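Local coordinates for putative adhesin (Bacteroides thetaiotaomicron, PDB 4QDG), which probably serves as an outer-membrane lipoprotein that anchors or contributes to pili, as in the FimB/Mfa2 family of fimbrillin-associated anchor proteins, at residues 38-43 against 67-72; 43-48 against 73-78; 156-161 against 282-287; 163-168 against 215-220. All coordinates share one frame; numbering follows the deposited sequence. Where two conformers were deposited one is given.

Interaction 1: 38-43 against 67-72; sequences LTLLVY and MKLDLK
L40 and M67, a selenomethionine, both have CG anti to the backbone N, and in M67 the chain then bends at its last torsion (chi3 -73°). The bend turns the methyl CE back against L40. The two side chains cross obliquely. M67 SE sits 3.7 Å from L40 CG, and M67 CE lies 3.7 Å from L40 CB, so the selenium and its methyl both press on the first carbons of the leucine. The same methyl also meets L38, whose CD2 comes tip to tip with CE at 4.0 Å. L69 is the next residue on the same side of its strand. Its CD1 meets L40 CD1 tip to tip at 3.9 Å, and it reaches V42 CG2 at 4.2 Å. At the far end V42 CG1 and L71 CD2 make a looser contact, 4.3 Å apart.

The two strands do not pair. The axes of these short strand segments come no closer than 11.2 Å and run 27° from parallel, so they face each other across a layer of side chains. This is packing of the kind found inside a beta sandwich, in keeping with the transthyretin-like clan of the family. F19 of strand 15-20 touches L38, L40 and M67, and F78 of strand 75-82 touches L40 and L69. They extend the same apolar core.

Every contact between the segments is apolar, and nearly all the touching residues are buried. The contact therefore rests on dispersion and the exclusion of water among L38, L40, V42, M67, L69 and L71, with selenium simply the atom present in this crystal.

Interaction 2: 43-48 against 73-78; sequences YDENGN and QGNYHF
Y43 and H77 carry the backbone pairing. They form an antiparallel hydrogen-bonded pair: Y43 N gives to H77 O at 2.9 Å, and H77 N gives to Y43 O at 3.0 Å. The second bond is the straighter, with an N-H...O angle of 167°.

One side-chain bond joins the segments. N75 ND2 donates to E45 OE2 at 2.9 Å, on the anti side of the carboxylate but tilted out of its plane. The two side chains cross at about a right angle, and their carboxylate and amide planes are 80° apart. Water 1 makes a second link beside it, accepting from E45 N and donating to N75 O.

Ring contacts involve backbone oxygens. H77 O lies at the edge of the Y43 ring, near its plane. Y43 O meets the Y76 ring in the same manner, 3.4 Å from Y76 CD2.

A type I turn from D44 to G47 reverses the chain. D44 OD1 accepts from N48 N at 3.0 Å, from above the carboxylate plane.

Strand 38-44 pairs here with strand 75-82, whose other neighbour is strand 127-137. There the H77 imidazole bonds T132 and E130, while the Y76 hydroxyl bonds K72 O just before strand 75-82.

Interaction 3: 156-161 against 282-287; sequences VLQQMN and IFFLSP
V156-Q159 and I282-L285 are the ends of two neighbouring parallel strands, 140-159 and 278-285. Four backbone bonds join them. F283 N gives to V156 O at 2.8 Å, almost perfectly straight at 179°. Q158 N then gives to F283 O, L285 N to Q158 O at 2.8 Å, and M160 N to L285 O. The last of these bonds, from M160 just past the strand, flanks the closing Q159-L285 pair. CA-H groups reinforce the ladder, with F284 CA 3.1 Å from Q158 O.

Strand 140-159 also pairs antiparallel with strand 213-223, and strand 278-285 with strand 295-298. On one face, V156 and I282 lie side by side, V156 CB to I282 CG1 at 3.8 Å. Beyond them Q158 runs extended alongside F284, its CD 3.8 Å from F284 CE1, with amide and ring 62° apart. I282 CG2 sits over one face of that ring, toward its rim. On the other face L157 CB packs on L285 CD1 at 3.9 Å. I248 of strand 246-251 touches both L157 and F283.

Past the strands, water 2 donates to Q159 OE1 and L285 O and accepts from N161 N. Q159 NE2 bonds P164 O. N161 OD1 accepts from E163 N, and the amide ND2 of N161 lies against P287 CG at 3.7 Å.

Interaction 4: 163-168 against 215-220; sequences EPVDDK and VVAYAE
A217 points its methyl toward the 163-168 loop, and V165 and D167 meet it. V165 CG1, anti to the backbone N (chi1 -178°), comes to 3.6 Å from A217 CB. D167 closes on the same methyl with its backbone and first carbon: A217 CB lies 3.7 Å from D167 CA and 3.8 Å from D167 CB. The carboxylate of D167 leads away from the strand, so only the base of this side chain takes part. Further back P164 rests against V215, CB to CB at 4.1 Å.

The backbone adds one direct bond. V165 N gives to V215 O at 3.2 Å. The bond is bent, at 138°, and the donor sits above the carbonyl plane. P164 CA-H also approaches that oxygen. Water 3 donates to V215 O at 2.7 Å and also to E163 O, bridging the two segments.

D166 folds back on its own loop. D166 OD1 accepts from K168 N, an Asx turn, and from K168 NZ in a salt bridge at 2.9 Å. The two donors reach it from opposite faces of the carboxylate plane.

The loop follows strand 140-159 and lies against strand 213-223. V165 also packs on L157 and Q159, while the E163 carboxylate has its salt bridge with R212. The chemistry is mixed: a small apolar patch around the A217 methyl, and V215 O gripped by an amide and a water. The loop is thus held to the strand by packing and by this one shared oxygen.

Overall arrangement
From the N terminus, strand 38-44 enters both of the first two contacts. Interaction 1 closes the loop from 38-43 to 67-72. Interaction 2 closes that from 43-48 to 73-78. The two cross along the chain, share Y43 and touch where F78 packs on L69 and L71. Together they tie strands 38-44, 67-70 and 75-82 at one end of the molecule. Interactions 3 and 4 come later, on the opposite side of the chain's centre, with centres about 49 to 55 Å from those of the first pair. Interaction 3 spans 156-161 to 282-287; interaction 4, which closes the loop from 163-168 to 215-220, lies wholly within it. They meet where L157 N probably bonds A217 O.

Interaction 1: 38-43 against 67-72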
loop_
_atom_site.group_PDB
_atom_site.type_symbol
_atom_site.label_atom_id
_atom_site.label_comp_id
_atom_site.label_asym_id
_atom_site.label_seq_id
_atom_site.Cartn_x
_atom_site.Cartn_y
_atom_site.Cartn_z
ATOM N N LEU A 38 1.392 10.551 12.437
ATOM C CA LEU A 38 1.992 9.411 13.081
ATOM C C LEU A 38 1.251 9.031 14.357
ATOM O O LEU A 38 0.910 9.892 15.156
ATOM C CB LEU A 38 3.458 9.788 13.366
ATOM C CG LEU A 38 4.358 8.813 14.113
ATOM C CD1 LEU A 38 4.572 7.508 13.316
ATOM C CD2 LEU A 38 5.657 9.483 14.409
ATOM N N THR A 39 0.999 7.731 14.520
ATOM C CA THR A 39 0.376 7.164 15.698
ATOM C C THR A 39 1.404 6.231 16.285
ATOM O O THR A 39 1.776 5.252 15.642
ATOM C CB THR A 39 -0.963 6.458 15.358
ATOM O OG1 THR A 39 -1.874 7.385 14.777
ATOM C CG2 THR A 39 -1.617 5.817 16.588
ATOM N N LEU A 40 1.861 6.517 17.493
ATOM C CA LEU A 40 2.860 5.675 18.165
ATOM C C LEU A 40 2.220 5.050 19.427
ATOM O O LEU A 40 1.720 5.764 20.298
ATOM C CB LEU A 40 4.128 6.508 18.489
ATOM C CG LEU A 40 5.364 5.804 19.088
ATOM C CD1 LEU A 40 5.198 5.541 20.589
ATOM C CD2 LEU A 40 5.808 4.570 18.290
ATOM N N LEU A 41 2.240 3.721 19.505
ATOM C CA LEU A 41 1.660 2.962 20.618
ATOM C C LEU A 41 2.746 2.330 21.464
ATOM O O LEU A 41 3.719 1.802 20.921
ATOM C CB LEU A 41 0.708 1.876 20.100
ATOM C CG LEU A 41 -0.434 2.361 19.224
ATOM C CD1 LEU A 41 -0.827 1.301 18.266
ATOM C CD2 LEU A 41 -1.610 2.792 20.044
ATOM N N VAL A 42 2.585 2.409 22.797
ATOM C CA VAL A 42 3.542 1.909 23.774
ATOM C C VAL A 42 2.925 0.726 24.490
ATOM O O VAL A 42 1.839 0.845 25.047
ATOM C CB VAL A 42 4.015 3.009 24.799
ATOM C CG1 VAL A 42 5.143 2.487 25.700
ATOM C CG2 VAL A 42 4.446 4.300 24.100
ATOM N N TYR A 43 3.643 -0.401 24.491
ATOM C CA TYR A 43 3.271 -1.622 25.195
ATOM C C TYR A 43 4.417 -2.033 26.118
ATOM O O TYR A 43 5.579 -1.780 25.805
ATOM C CB TYR A 43 2.943 -2.764 24.199
ATOM C CG TYR A 43 1.766 -2.459 23.296
ATOM C CD1 TYR A 43 0.458 -2.574 23.758
ATOM C CD2 TYR A 43 1.959 -2.034 21.986
ATOM C CE1 TYR A 43 -0.627 -2.253 22.944
ATOM C CE2 TYR A 43 0.878 -1.728 21.156
ATOM C CZ TYR A 43 -0.416 -1.852 21.635
ATOM O OH TYR A 43 -1.473 -1.577 20.795
HETATM N N MSE A 67 11.165 11.274 18.664
HETATM C CA MSE A 67 10.130 11.297 19.671
HETATM C C MSE A 67 10.748 10.911 21.002
HETATM O O MSE A 67 11.154 9.763 21.187
HETATM C CB MSE A 67 8.961 10.368 19.316
HETATM C CG MSE A 67 7.803 10.503 20.299
HETATM SE SE MSE A 67 6.447 9.163 20.021
HETATM C CE MSE A 67 5.676 9.905 18.354
ATOM N N LYS A 68 10.818 11.882 21.928
ATOM C CA LYS A 68 11.337 11.681 23.264
ATOM C C LYS A 68 10.222 11.145 24.141
ATOM O O LYS A 68 9.153 11.753 24.210
ATOM C CB LYS A 68 11.883 13.002 23.788
ATOM C CG LYS A 68 12.485 12.950 25.177
ATOM C CD LYS A 68 12.946 14.362 25.618
ATOM C CE LYS A 68 11.827 15.271 26.094
ATOM N NZ LYS A 68 11.326 14.881 27.440
ATOM N N LEU A 69 10.442 9.982 24.769
ATOM C CA LEU A 69 9.453 9.400 25.656
ATOM C C LEU A 69 10.031 9.177 27.027
ATOM O O LEU A 69 10.944 8.367 27.184
ATOM C CB LEU A 69 8.862 8.072 25.117
ATOM C CG LEU A 69 7.994 8.122 23.864
ATOM C CD1 LEU A 69 7.758 6.713 23.311
ATOM C CD2 LEU A 69 6.659 8.756 24.148
ATOM N N ASP A 70 9.463 9.854 28.030
ATOM C CA ASP A 70 9.814 9.631 29.424
ATOM C C ASP A 70 9.086 8.368 29.867
ATOM O O ASP A 70 7.868 8.304 29.758
ATOM C CB ASP A 70 9.473 10.853 30.305
ATOM C CG ASP A 70 10.420 12.002 30.069
ATOM O OD1 ASP A 70 11.626 11.853 30.380
ATOM O OD2 ASP A 70 9.974 13.030 29.534
ATOM N N LEU A 71 9.838 7.331 30.258
ATOM C CA LEU A 71 9.266 6.045 30.638
ATOM C C LEU A 71 9.942 5.459 31.856
ATOM O O LEU A 71 11.149 5.645 32.056
ATOM C CB LEU A 71 9.375 5.031 29.466
ATOM C CG LEU A 71 8.522 5.287 28.215
ATOM C CD1 LEU A 71 8.945 4.404 27.086
ATOM C CD2 LEU A 71 7.031 5.148 28.511
ATOM N N LYS A 72 9.167 4.721 32.651
ATOM C CA LYS A 72 9.655 3.957 33.795
ATOM C C LYS A 72 10.622 2.883 33.248
ATOM O O LYS A 72 10.291 2.265 32.228
ATOM C CB LYS A 72 8.458 3.329 34.535
ATOM C CG LYS A 72 8.828 2.452 35.734
ATOM C CD LYS A 72 7.647 1.588 36.201
ATOM C CE LYS A 72 7.485 0.283 35.438
ATOM N NZ LYS A 72 6.123 -0.299 35.637
#

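Interaction 2: 43-48 against 73-78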
loop_
_atom_site.group_PDB
_atom_site.type_symbol
_atom_site.label_atom_id
_atom_site.label_comp_id
_atom_site.label_asym_id
_atom_site.label_seq_id
_atom_site.Cartn_x
_atom_site.Cartn_y
_atom_site.Cartn_z
ATOM N N TYR A 43 3.643 -0.401 24.491
ATOM C CA TYR A 43 3.271 -1.622 25.195
ATOM C C TYR A 43 4.417 -2.033 26.118
ATOM O O TYR A 43 5.579 -1.780 25.805
ATOM C CB TYR A 43 2.943 -2.764 24.199
ATOM C CG TYR A 43 1.766 -2.459 23.296
ATOM C CD1 TYR A 43 0.458 -2.574 23.758
ATOM C CD2 TYR A 43 1.959 -2.034 21.986
ATOM C CE1 TYR A 43 -0.627 -2.253 22.944
ATOM C CE2 TYR A 43 0.878 -1.728 21.156
ATOM C CZ TYR A 43 -0.416 -1.852 21.635
ATOM O OH TYR A 43 -1.473 -1.577 20.795
ATOM N N ASP A 44 4.109 -2.710 27.221
ATOM C CA ASP A 44 5.167 -3.204 28.096
ATOM C C ASP A 44 5.714 -4.546 27.532
ATOM O O ASP A 44 5.263 -5.011 26.477
ATOM C CB ASP A 44 4.693 -3.340 29.554
ATOM C CG ASP A 44 3.511 -4.257 29.810
ATOM O OD1 ASP A 44 3.427 -5.338 29.154
ATOM O OD2 ASP A 44 2.714 -3.945 30.720
ATOM N N GLU A 45 6.657 -5.175 28.256
ATOM C CA GLU A 45 7.295 -6.436 27.859
ATOM C C GLU A 45 6.275 -7.576 27.719
ATOM O O GLU A 45 6.509 -8.473 26.918
ATOM C CB GLU A 45 8.394 -6.806 28.875
ATOM C CG GLU A 45 9.372 -7.862 28.382
ATOM C CD GLU A 45 10.603 -8.085 29.235
ATOM O OE1 GLU A 45 10.469 -8.239 30.471
ATOM O OE2 GLU A 45 11.701 -8.179 28.644
ATOM N N ASN A 46 5.151 -7.534 28.476
ATOM C CA ASN A 46 4.101 -8.565 28.429
ATOM C C ASN A 46 3.051 -8.283 27.352
ATOM O O ASN A 46 2.131 -9.078 27.176
ATOM C CB ASN A 46 3.413 -8.692 29.798
ATOM C CG ASN A 46 4.308 -9.189 30.902
ATOM O OD1 ASN A 46 4.296 -8.656 32.017
ATOM N ND2 ASN A 46 5.090 -10.224 30.633
ATOM N N GLY A 47 3.186 -7.155 26.663
ATOM C CA GLY A 47 2.266 -6.730 25.625
ATOM C C GLY A 47 1.060 -5.947 26.103
ATOM O O GLY A 47 0.091 -5.827 25.363
ATOM N N ASN A 48 1.084 -5.391 27.323
ATOM C CA ASN A 48 -0.062 -4.613 27.811
ATOM C C ASN A 48 0.071 -3.154 27.454
ATOM O O ASN A 48 1.157 -2.581 27.579
ATOM C CB ASN A 48 -0.264 -4.769 29.321
ATOM C CG ASN A 48 -0.399 -6.207 29.764
ATOM O OD1 ASN A 48 0.394 -6.693 30.579
ATOM N ND2 ASN A 48 -1.367 -6.936 29.192
ATOM N N GLN A 73 11.810 2.702 33.895
ATOM C CA GLN A 73 12.829 1.728 33.480
ATOM C C GLN A 73 12.170 0.406 33.059
ATOM O O GLN A 73 11.330 -0.120 33.778
ATOM C CB GLN A 73 13.861 1.502 34.609
ATOM C CG GLN A 73 15.161 0.814 34.166
ATOM C CD GLN A 73 16.200 0.666 35.263
ATOM O OE1 GLN A 73 16.293 1.464 36.209
ATOM N NE2 GLN A 73 17.053 -0.337 35.122
ATOM N N GLY A 74 12.543 -0.091 31.887
ATOM C CA GLY A 74 12.000 -1.345 31.369
ATOM C C GLY A 74 12.213 -1.604 29.896
ATOM O O GLY A 74 12.779 -0.771 29.175
ATOM N N ASN A 75 11.747 -2.778 29.449
ATOM C CA ASN A 75 11.831 -3.196 28.055
ATOM C C ASN A 75 10.444 -2.997 27.454
ATOM O O ASN A 75 9.471 -3.517 28.003
ATOM C CB ASN A 75 12.340 -4.650 27.975
ATOM C CG ASN A 75 12.606 -5.168 26.584
ATOM O OD1 ASN A 75 13.170 -4.492 25.719
ATOM N ND2 ASN A 75 12.261 -6.422 26.358
ATOM N N TYR A 76 10.333 -2.171 26.392
ATOM C CA TYR A 76 9.039 -1.835 25.767
ATOM C C TYR A 76 8.952 -2.263 24.317
ATOM O O TYR A 76 9.981 -2.418 23.675
ATOM C CB TYR A 76 8.767 -0.321 25.840
ATOM C CG TYR A 76 8.561 0.188 27.243
ATOM C CD1 TYR A 76 9.647 0.537 28.047
ATOM C CD2 TYR A 76 7.281 0.347 27.767
ATOM C CE1 TYR A 76 9.467 0.987 29.350
ATOM C CE2 TYR A 76 7.086 0.835 29.061
ATOM C CZ TYR A 76 8.185 1.164 29.846
ATOM O OH TYR A 76 8.021 1.651 31.124
ATOM N N HIS A 77 7.710 -2.436 23.807
ATOM C CA HIS A 77 7.439 -2.756 22.405
ATOM C C HIS A 77 6.581 -1.633 21.847
ATOM O O HIS A 77 5.547 -1.288 22.433
ATOM C CB HIS A 77 6.786 -4.129 22.219
ATOM C CG HIS A 77 6.620 -4.490 20.766
ATOM N ND1 HIS A 77 7.701 -4.911 19.993
ATOM C CD2 HIS A 77 5.521 -4.430 19.981
ATOM C CE1 HIS A 77 7.227 -5.073 18.773
ATOM N NE2 HIS A 77 5.918 -4.819 18.721
ATOM N N PHE A 78 7.093 -0.978 20.798
ATOM C CA PHE A 78 6.466 0.178 20.167
ATOM C C PHE A 78 5.884 -0.157 18.822
ATOM O O PHE A 78 6.532 -0.835 18.037
ATOM C CB PHE A 78 7.501 1.295 19.992
ATOM C CG PHE A 78 8.118 1.743 21.288
ATOM C CD1 PHE A 78 7.495 2.711 22.077
ATOM C CD2 PHE A 78 9.341 1.224 21.706
ATOM C CE1 PHE A 78 8.076 3.135 23.276
ATOM C CE2 PHE A 78 9.929 1.667 22.891
ATOM C CZ PHE A 78 9.289 2.613 23.674
HETATM O O HOH W 1 7.957 -3.660 30.331
#

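Interaction 3: 156-161 against 282-287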
loop_
_atom_site.group_PDB
_atom_site.type_symbol
_atom_site.label_atom_id
_atom_site.label_comp_id
_atom_site.label_asym_id
_atom_site.label_seq_id
_atom_site.Cartn_x
_atom_site.Cartn_y
_atom_site.Cartn_z
ATOM N N VAL A 156 -3.533 0.026 -18.303
ATOM C CA VAL A 156 -3.601 0.655 -19.613
ATOM C C VAL A 156 -4.037 -0.364 -20.681
ATOM O O VAL A 156 -3.565 -1.497 -20.687
ATOM C CB VAL A 156 -2.267 1.354 -19.977
ATOM C CG1 VAL A 156 -2.260 1.865 -21.424
ATOM C CG2 VAL A 156 -1.972 2.506 -19.016
ATOM N N LEU A 157 -4.977 0.050 -21.556
ATOM C CA LEU A 157 -5.431 -0.730 -22.705
ATOM C C LEU A 157 -4.946 -0.007 -23.936
ATOM O O LEU A 157 -5.225 1.176 -24.100
ATOM C CB LEU A 157 -6.952 -0.948 -22.727
ATOM C CG LEU A 157 -7.631 -1.472 -21.460
ATOM C CD1 LEU A 157 -9.092 -1.660 -21.703
ATOM C CD2 LEU A 157 -6.998 -2.793 -20.991
ATOM N N GLN A 158 -4.109 -0.689 -24.743
ATOM C CA GLN A 158 -3.472 -0.125 -25.925
ATOM C C GLN A 158 -3.659 -1.009 -27.139
ATOM O O GLN A 158 -3.390 -2.194 -27.071
ATOM C CB GLN A 158 -1.979 0.048 -25.649
ATOM C CG GLN A 158 -1.185 0.679 -26.816
ATOM C CD GLN A 158 0.149 1.227 -26.381
ATOM O OE1 GLN A 158 0.387 1.493 -25.193
ATOM N NE2 GLN A 158 1.027 1.456 -27.345
ATOM N N GLN A 159 -4.086 -0.445 -28.261
ATOM C CA GLN A 159 -4.210 -1.267 -29.477
ATOM C C GLN A 159 -2.840 -1.485 -30.068
ATOM O O GLN A 159 -2.065 -0.543 -30.159
ATOM C CB GLN A 159 -5.143 -0.642 -30.503
ATOM C CG GLN A 159 -6.593 -0.928 -30.200
ATOM C CD GLN A 159 -7.396 -0.959 -31.458
ATOM O OE1 GLN A 159 -7.196 -1.823 -32.316
ATOM N NE2 GLN A 159 -8.314 -0.009 -31.591
HETATM N N MSE A 160 -2.528 -2.737 -30.415
HETATM C CA MSE A 160 -1.287 -3.156 -31.058
HETATM C C MSE A 160 -1.048 -2.379 -32.361
HETATM O O MSE A 160 0.088 -1.981 -32.621
HETATM C CB MSE A 160 -1.345 -4.647 -31.348
HETATM C CG MSE A 160 0.004 -5.239 -31.649
HETATM SE SE MSE A 160 -0.173 -6.955 -32.541
HETATM C CE MSE A 160 -0.614 -6.304 -34.318
ATOM N N ASN A 161 -2.113 -2.150 -33.164
ATOM C CA ASN A 161 -2.013 -1.421 -34.437
ATOM C C ASN A 161 -1.921 0.113 -34.232
ATOM O O ASN A 161 -1.560 0.821 -35.169
ATOM C CB ASN A 161 -3.171 -1.769 -35.393
ATOM C CG ASN A 161 -4.557 -1.389 -34.927
ATOM O OD1 ASN A 161 -4.757 -0.706 -33.920
ATOM N ND2 ASN A 161 -5.564 -1.852 -35.653
ATOM N N ILE A 282 0.317 -2.504 -18.927
ATOM C CA ILE A 282 -0.191 -2.242 -20.271
ATOM C C ILE A 282 -0.584 -3.564 -20.916
ATOM O O ILE A 282 0.248 -4.461 -21.044
ATOM C CB ILE A 282 0.796 -1.444 -21.167
ATOM C CG1 ILE A 282 1.240 -0.131 -20.463
ATOM C CG2 ILE A 282 0.150 -1.161 -22.530
ATOM C CD1 ILE A 282 2.400 0.553 -21.106
ATOM N N PHE A 283 -1.861 -3.664 -21.299
ATOM C CA PHE A 283 -2.407 -4.808 -22.011
ATOM C C PHE A 283 -2.635 -4.383 -23.466
ATOM O O PHE A 283 -3.190 -3.309 -23.720
ATOM C CB PHE A 283 -3.703 -5.315 -21.345
ATOM C CG PHE A 283 -3.530 -5.841 -19.932
ATOM C CD1 PHE A 283 -3.539 -4.977 -18.842
ATOM C CD2 PHE A 283 -3.389 -7.202 -19.692
ATOM C CE1 PHE A 283 -3.378 -5.465 -17.537
ATOM C CE2 PHE A 283 -3.226 -7.687 -18.392
ATOM C CZ PHE A 283 -3.230 -6.813 -17.320
ATOM N N PHE A 284 -2.187 -5.207 -24.414
ATOM C CA PHE A 284 -2.336 -4.889 -25.838
ATOM C C PHE A 284 -3.566 -5.591 -26.400
ATOM O O PHE A 284 -3.822 -6.754 -26.077
ATOM C CB PHE A 284 -1.063 -5.220 -26.633
ATOM C CG PHE A 284 0.104 -4.412 -26.125
ATOM C CD1 PHE A 284 0.319 -3.110 -26.579
ATOM C CD2 PHE A 284 0.946 -4.919 -25.141
ATOM C CE1 PHE A 284 1.383 -2.352 -26.088
ATOM C CE2 PHE A 284 1.979 -4.152 -24.625
ATOM C CZ PHE A 284 2.186 -2.868 -25.088
ATOM N N LEU A 285 -4.361 -4.836 -27.175
ATOM C CA LEU A 285 -5.611 -5.331 -27.741
ATOM C C LEU A 285 -5.556 -5.406 -29.246
ATOM O O LEU A 285 -4.910 -4.593 -29.906
ATOM C CB LEU A 285 -6.822 -4.449 -27.331
ATOM C CG LEU A 285 -6.993 -4.100 -25.828
ATOM C CD1 LEU A 285 -8.260 -3.277 -25.605
ATOM C CD2 LEU A 285 -6.985 -5.348 -24.941
ATOM N N SER A 286 -6.275 -6.385 -29.776
ATOM C CA SER A 286 -6.492 -6.596 -31.199
ATOM C C SER A 286 -7.643 -5.655 -31.670
ATOM O O SER A 286 -8.353 -5.126 -30.796
ATOM C CB SER A 286 -6.813 -8.064 -31.449
ATOM O OG SER A 286 -7.837 -8.502 -30.577
ATOM N N PRO A 287 -7.863 -5.407 -33.004
ATOM C CA PRO A 287 -8.949 -4.483 -33.423
ATOM C C PRO A 287 -10.340 -4.816 -32.878
ATOM O O PRO A 287 -11.126 -3.889 -32.689
ATOM C CB PRO A 287 -8.934 -4.573 -34.945
ATOM C CG PRO A 287 -7.516 -4.917 -35.264
ATOM C CD PRO A 287 -7.096 -5.878 -34.173
HETATM O O HOH W 2 -4.739 -3.591 -32.665
#

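Interaction 4: 163-168 against 215-220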
loop_
_atom_site.group_PDB
_atom_site.type_symbol
_atom_site.label_atom_id
_atom_site.label_comp_id
_atom_site.label_asym_id
_atom_site.label_seq_id
_atom_site.Cartn_x
_atom_site.Cartn_y
_atom_site.Cartn_z
ATOM N N GLU A 163 -4.566 2.114 -33.203
ATOM C CA GLU A 163 -5.894 2.744 -33.257
ATOM C C GLU A 163 -6.384 3.045 -31.819
ATOM O O GLU A 163 -5.902 2.411 -30.866
ATOM C CB GLU A 163 -6.913 1.889 -34.043
ATOM C CG GLU A 163 -6.686 1.895 -35.555
ATOM C CD GLU A 163 -6.483 3.256 -36.203
ATOM O OE1 GLU A 163 -7.366 4.137 -36.059
ATOM O OE2 GLU A 163 -5.425 3.443 -36.848
ATOM N N PRO A 164 -7.283 4.042 -31.614
ATOM C CA PRO A 164 -7.651 4.405 -30.229
ATOM C C PRO A 164 -8.403 3.322 -29.433
ATOM O O PRO A 164 -8.897 2.340 -29.988
ATOM C CB PRO A 164 -8.493 5.671 -30.402
ATOM C CG PRO A 164 -8.951 5.646 -31.816
ATOM C CD PRO A 164 -7.907 4.951 -32.603
ATOM N N VAL A 165 -8.375 3.465 -28.095
ATOM C CA VAL A 165 -9.105 2.636 -27.135
ATOM C C VAL A 165 -9.941 3.607 -26.300
ATOM O O VAL A 165 -9.393 4.541 -25.718
ATOM C CB VAL A 165 -8.266 1.671 -26.264
ATOM C CG1 VAL A 165 -9.178 0.845 -25.356
ATOM C CG2 VAL A 165 -7.422 0.745 -27.121
ATOM N N ASP A 166 -11.275 3.435 -26.324
ATOM C CA ASP A 166 -12.181 4.287 -25.553
ATOM C C ASP A 166 -12.364 3.668 -24.188
ATOM O O ASP A 166 -12.922 2.577 -24.084
ATOM C CB ASP A 166 -13.518 4.450 -26.294
ATOM C CG ASP A 166 -14.575 5.272 -25.575
ATOM O OD1 ASP A 166 -14.236 5.930 -24.566
ATOM O OD2 ASP A 166 -15.731 5.296 -26.051
ATOM N N ASP A 167 -11.889 4.359 -23.143
ATOM C CA ASP A 167 -11.968 3.893 -21.756
ATOM C C ASP A 167 -13.405 3.660 -21.295
ATOM O O ASP A 167 -13.637 2.800 -20.449
ATOM C CB ASP A 167 -11.304 4.903 -20.814
ATOM C CG ASP A 167 -12.052 6.217 -20.725
ATOM O OD1 ASP A 167 -12.048 6.959 -21.717
ATOM O OD2 ASP A 167 -12.700 6.464 -19.684
ATOM N N LYS A 168 -14.353 4.442 -21.842
ATOM C CA LYS A 168 -15.770 4.420 -21.489
ATOM C C LYS A 168 -16.436 3.110 -21.907
ATOM O O LYS A 168 -17.532 2.807 -21.436
ATOM C CB LYS A 168 -16.506 5.615 -22.112
ATOM C CG LYS A 168 -16.046 6.978 -21.579
ATOM C CD LYS A 168 -16.775 8.136 -22.292
ATOM C CE LYS A 168 -15.986 8.693 -23.444
ATOM N NZ LYS A 168 -16.242 7.963 -24.708
ATOM N N VAL A 215 -3.790 6.623 -28.891
ATOM C CA VAL A 215 -4.627 6.978 -27.744
ATOM C C VAL A 215 -4.990 5.695 -27.020
ATOM O O VAL A 215 -5.546 4.758 -27.596
ATOM C CB VAL A 215 -5.870 7.822 -28.143
ATOM C CG1 VAL A 215 -6.742 8.128 -26.922
ATOM C CG2 VAL A 215 -5.454 9.115 -28.826
ATOM N N VAL A 216 -4.615 5.658 -25.749
ATOM C CA VAL A 216 -4.833 4.498 -24.910
ATOM C C VAL A 216 -5.900 4.820 -23.868
ATOM O O VAL A 216 -6.165 5.987 -23.582
ATOM C CB VAL A 216 -3.490 4.024 -24.262
ATOM C CG1 VAL A 216 -2.420 3.791 -25.314
ATOM C CG2 VAL A 216 -2.988 4.992 -23.212
ATOM N N ALA A 217 -6.474 3.776 -23.298
ATOM C CA ALA A 217 -7.421 3.855 -22.190
ATOM C C ALA A 217 -6.645 3.585 -20.911
ATOM O O ALA A 217 -5.722 2.756 -20.908
ATOM C CB ALA A 217 -8.531 2.818 -22.381
ATOM N N TYR A 218 -7.000 4.252 -19.822
ATOM C CA TYR A 218 -6.335 3.979 -18.548
ATOM C C TYR A 218 -7.342 4.008 -17.433
ATOM O O TYR A 218 -8.361 4.684 -17.550
ATOM C CB TYR A 218 -5.169 4.963 -18.256
ATOM C CG TYR A 218 -5.613 6.329 -17.783
ATOM C CD1 TYR A 218 -5.850 6.578 -16.432
ATOM C CD2 TYR A 218 -5.785 7.373 -18.680
ATOM C CE1 TYR A 218 -6.294 7.828 -15.993
ATOM C CE2 TYR A 218 -6.229 8.631 -18.253
ATOM C CZ TYR A 218 -6.490 8.848 -16.909
ATOM O OH TYR A 218 -6.932 10.075 -16.488
ATOM N N ALA A 219 -7.032 3.288 -16.350
ATOM C CA ALA A 219 -7.744 3.246 -15.088
ATOM C C ALA A 219 -6.728 3.164 -13.931
ATOM O O ALA A 219 -5.805 2.351 -13.961
ATOM C CB ALA A 219 -8.683 2.062 -15.034
ATOM N N GLU A 220 -6.898 4.025 -12.927
ATOM C CA GLU A 220 -6.069 4.026 -11.740
ATOM C C GLU A 220 -6.871 3.424 -10.593
ATOM O O GLU A 220 -7.965 3.906 -10.297
ATOM C CB GLU A 220 -5.594 5.429 -11.414
ATOM C CG GLU A 220 -4.871 6.099 -12.572
ATOM C CD GLU A 220 -3.425 6.489 -12.334
ATOM O OE1 GLU A 220 -2.802 5.979 -11.378
ATOM O OE2 GLU A 220 -2.920 7.324 -13.111
HETATM O O HOH W 3 -4.284 2.513 -28.439
#